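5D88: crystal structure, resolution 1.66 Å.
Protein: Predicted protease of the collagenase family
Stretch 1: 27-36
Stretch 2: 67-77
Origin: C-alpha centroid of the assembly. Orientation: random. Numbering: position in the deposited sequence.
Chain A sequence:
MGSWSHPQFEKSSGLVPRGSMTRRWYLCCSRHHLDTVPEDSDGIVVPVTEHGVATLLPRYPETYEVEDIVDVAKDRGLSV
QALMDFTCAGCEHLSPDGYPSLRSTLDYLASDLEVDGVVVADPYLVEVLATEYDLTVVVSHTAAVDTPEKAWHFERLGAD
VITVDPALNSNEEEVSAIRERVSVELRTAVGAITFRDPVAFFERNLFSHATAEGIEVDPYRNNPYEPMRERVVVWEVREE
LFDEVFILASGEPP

Stretch 1, residues 27-36: LCCSRHHLDT
Stretch 2 67-77: EDIVDVAKDRG

The contact between the two stretches, which buries 448 Å² in total, centres on Ile69 and Leu34, both buried, as suits their apolar side chains. In stretch 2 a helix already under way at Glu67 continues to Asp75, with regular i to i+4 bonds such as Ala73 N to Ile69 O (2.9 Å); the CA atoms of the two stretches come nearest at Arg31 and Ile69, 5.2 Å apart. Ile69 (chi1 -71°, chi2 161°) leaves its helix sideways, but its end reaches the other backbone: CD1 lies 3.6 Å from Ser30 C and CG1 3.6 Å from Arg31 N, while CG2 packs 3.8 Å from Cys28 SG. A branched, uncharged side chain can thus cover both the backbone at Ser30 and Arg31 and the buried cysteine, whose chi1 is t. Leu34 (t, p) points toward the helix and sets CD2 3.6 Å from Val72 CG1; Leu34 CD1 lies 4.3 Å from Ala73 CB and CD2 3.8 Å from Ala73 N.

Leu34 lies in a short, weakly bonded helix of about Arg31 to Leu34, with Leu34 N bonded to Ser30 O at 3.2 Å. Ser30 (phi/psi -160/158, chi1 p) caps it, OG accepting from His33 N at 2.9 Å, and Cys29 N donates to His33 ND1 at 3.1 Å.

Charged groups border this apolar patch, with Asp35 and Arg76 exposed. Arg31 (t, p, t, chi4 82°) brings its guanidinium beside Val72, whose CG1 lies over one face, while Asp68 OD2 sits at the edge in a long salt bridge, 3.8 Å from Arg31 NE. The CA-to-CB bond of Arg76 points toward stretch 1, and its extended side chain (m, t, t, chi4 179°) reaches Asp35. Across the contact, Asp35 OD1 accepts from Arg76 NH1 at 3.0 Å and Arg76 NH2 at 3.2 Å in a salt bridge; within stretch 1 it forms another with Arg31 NH1 at 3.0 Å. This shared carboxylate offsets the like charges of Arg31 NH2 and Arg76 NH2, 3.5 Å apart. One water completes the edge, donating to Leu34 O and accepting from Arg76 NH1, both at 2.8 Å.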

# COMPACT_ATOMS: atom_id res chain seq x y z
N LEU A 27 -21.46 -4.16 8.25
CA LEU A 27 -20.98 -5.07 7.22
C LEU A 27 -21.95 -6.24 7.09
O LEU A 27 -22.45 -6.77 8.08
CB LEU A 27 -19.58 -5.58 7.60
CG LEU A 27 -18.96 -6.57 6.63
CD1 LEU A 27 -18.51 -5.89 5.34
CD2 LEU A 27 -17.82 -7.32 7.27
N CYS A 28 -22.21 -6.65 5.85
CA CYS A 28 -23.05 -7.82 5.61
C CYS A 28 -22.40 -8.65 4.52
O CYS A 28 -22.31 -8.20 3.36
CB CYS A 28 -24.47 -7.40 5.22
SG CYS A 28 -25.52 -8.78 4.90
N CYS A 29 -21.98 -9.88 4.88
CA CYS A 29 -21.23 -10.75 3.98
C CYS A 29 -22.04 -11.91 3.45
O CYS A 29 -21.52 -12.68 2.62
CB CYS A 29 -19.99 -11.32 4.67
SG CYS A 29 -18.81 -10.07 5.09
N SER A 30 -23.28 -12.06 3.89
CA SER A 30 -24.10 -13.18 3.45
C SER A 30 -25.56 -12.82 3.70
O SER A 30 -25.87 -11.96 4.53
CB SER A 30 -23.75 -14.48 4.19
OG SER A 30 -24.19 -14.44 5.53
N ARG A 31 -26.44 -13.50 2.98
CA ARG A 31 -27.86 -13.36 3.23
C ARG A 31 -28.19 -13.65 4.69
O ARG A 31 -29.05 -12.98 5.29
CB ARG A 31 -28.64 -14.28 2.30
CG ARG A 31 -30.13 -14.34 2.59
CD ARG A 31 -30.80 -13.02 2.28
NE ARG A 31 -32.22 -13.07 2.56
CZ ARG A 31 -32.75 -12.90 3.77
NH1 ARG A 31 -31.97 -12.68 4.82
NH2 ARG A 31 -34.07 -12.96 3.92
N HIS A 32 -27.53 -14.63 5.30
CA HIS A 32 -27.84 -14.95 6.69
C HIS A 32 -27.35 -13.86 7.64
O HIS A 32 -28.02 -13.55 8.63
CB HIS A 32 -27.24 -16.30 7.07
CG HIS A 32 -27.37 -16.62 8.52
ND1 HIS A 32 -28.58 -16.90 9.12
CD2 HIS A 32 -26.44 -16.68 9.51
CE1 HIS A 32 -28.39 -17.13 10.41
NE2 HIS A 32 -27.10 -17.01 10.67
N HIS A 33 -26.16 -13.31 7.38
CA HIS A 33 -25.60 -12.22 8.17
C HIS A 33 -26.55 -11.03 8.24
O HIS A 33 -26.58 -10.31 9.25
CB HIS A 33 -24.26 -11.81 7.52
CG HIS A 33 -23.31 -11.05 8.41
ND1 HIS A 33 -22.25 -10.32 7.89
CD2 HIS A 33 -23.22 -10.94 9.76
CE1 HIS A 33 -21.57 -9.78 8.88
NE2 HIS A 33 -22.13 -10.14 10.03
N LEU A 34 -27.34 -10.82 7.19
CA LEU A 34 -28.27 -9.69 7.14
C LEU A 34 -29.29 -9.76 8.27
O LEU A 34 -29.71 -8.72 8.79
CB LEU A 34 -28.99 -9.67 5.79
CG LEU A 34 -29.98 -8.53 5.53
CD1 LEU A 34 -29.29 -7.17 5.69
CD2 LEU A 34 -30.62 -8.64 4.14
N ASP A 35 -29.71 -10.97 8.64
CA ASP A 35 -30.73 -11.12 9.67
C ASP A 35 -30.25 -10.67 11.05
O ASP A 35 -31.08 -10.53 11.95
CB ASP A 35 -31.20 -12.58 9.76
CG ASP A 35 -32.07 -13.00 8.59
OD1 ASP A 35 -32.42 -12.17 7.72
OD2 ASP A 35 -32.43 -14.19 8.55
N THR A 36 -28.94 -10.48 11.24
CA THR A 36 -28.40 -10.06 12.53
C THR A 36 -28.19 -8.55 12.63
O THR A 36 -27.86 -8.04 13.70
CB THR A 36 -27.06 -10.76 12.80
OG1 THR A 36 -26.01 -10.11 12.06
CG2 THR A 36 -27.14 -12.24 12.39
N GLU A 67 -26.64 -9.84 -4.85
CA GLU A 67 -27.89 -9.32 -5.38
C GLU A 67 -29.06 -9.66 -4.46
O GLU A 67 -29.95 -8.83 -4.24
CB GLU A 67 -28.09 -9.85 -6.80
CG GLU A 67 -27.00 -9.25 -7.71
CD GLU A 67 -27.00 -9.76 -9.14
OE1 GLU A 67 -27.79 -10.68 -9.46
OE2 GLU A 67 -26.20 -9.23 -9.95
N ASP A 68 -29.04 -10.86 -3.87
CA ASP A 68 -30.04 -11.24 -2.88
C ASP A 68 -29.96 -10.37 -1.63
O ASP A 68 -30.99 -9.91 -1.11
CB ASP A 68 -29.84 -12.72 -2.54
CG ASP A 68 -30.94 -13.27 -1.67
OD1 ASP A 68 -32.12 -12.93 -1.90
OD2 ASP A 68 -30.61 -14.06 -0.76
N ILE A 69 -28.75 -10.12 -1.13
CA ILE A 69 -28.57 -9.28 0.05
C ILE A 69 -29.15 -7.89 -0.19
O ILE A 69 -29.82 -7.32 0.68
CB ILE A 69 -27.08 -9.18 0.41
CG1 ILE A 69 -26.58 -10.51 0.99
CG2 ILE A 69 -26.83 -8.03 1.42
CD1 ILE A 69 -25.06 -10.63 0.94
N VAL A 70 -28.85 -7.31 -1.36
CA VAL A 70 -29.25 -5.94 -1.62
C VAL A 70 -30.77 -5.83 -1.73
O VAL A 70 -31.38 -4.90 -1.19
CB VAL A 70 -28.54 -5.40 -2.88
CG1 VAL A 70 -29.06 -4.03 -3.24
CG2 VAL A 70 -27.03 -5.33 -2.64
N ASP A 71 -31.41 -6.80 -2.40
CA ASP A 71 -32.87 -6.79 -2.50
C ASP A 71 -33.52 -6.80 -1.13
O ASP A 71 -34.41 -5.99 -0.84
CB ASP A 71 -33.35 -8.00 -3.30
CG ASP A 71 -32.99 -7.92 -4.75
OD1 ASP A 71 -32.63 -6.81 -5.22
OD2 ASP A 71 -33.07 -8.97 -5.43
N VAL A 72 -33.14 -7.76 -0.30
CA VAL A 72 -33.79 -7.91 1.00
C VAL A 72 -33.50 -6.70 1.88
O VAL A 72 -34.37 -6.23 2.62
CB VAL A 72 -33.36 -9.22 1.67
CG1 VAL A 72 -33.93 -9.35 3.07
CG2 VAL A 72 -33.81 -10.40 0.83
N ALA A 73 -32.27 -6.17 1.82
CA ALA A 73 -31.94 -4.99 2.63
C ALA A 73 -32.82 -3.79 2.26
O ALA A 73 -33.27 -3.05 3.13
CB ALA A 73 -30.46 -4.65 2.46
N LYS A 74 -33.05 -3.58 0.96
CA LYS A 74 -33.93 -2.49 0.56
C LYS A 74 -35.36 -2.72 1.03
O LYS A 74 -36.03 -1.78 1.46
CB LYS A 74 -33.88 -2.31 -0.95
CG LYS A 74 -32.59 -1.71 -1.45
CD LYS A 74 -32.53 -1.82 -2.96
CE LYS A 74 -31.29 -1.17 -3.53
NZ LYS A 74 -31.53 0.26 -3.85
N ASP A 75 -35.84 -3.96 0.94
CA ASP A 75 -37.17 -4.27 1.45
C ASP A 75 -37.31 -3.84 2.90
O ASP A 75 -38.37 -3.37 3.33
CB ASP A 75 -37.45 -5.77 1.33
CG ASP A 75 -37.97 -6.15 -0.03
OD1 ASP A 75 -37.64 -5.45 -1.02
OD2 ASP A 75 -38.71 -7.14 -0.11
N ARG A 76 -36.25 -4.00 3.68
CA ARG A 76 -36.24 -3.66 5.09
C ARG A 76 -35.89 -2.19 5.32
O ARG A 76 -35.70 -1.78 6.47
CB ARG A 76 -35.28 -4.60 5.83
CG ARG A 76 -35.71 -6.09 5.70
CD ARG A 76 -34.73 -7.08 6.32
NE ARG A 76 -35.17 -8.47 6.19
CZ ARG A 76 -34.47 -9.53 6.63
NH1 ARG A 76 -33.30 -9.35 7.22
NH2 ARG A 76 -34.95 -10.76 6.47
N GLY A 77 -35.81 -1.39 4.25
CA GLY A 77 -35.57 0.04 4.36
C GLY A 77 -34.16 0.44 4.72
O GLY A 77 -33.94 1.57 5.15
O HOH W 1 -32.09 -7.20 8.56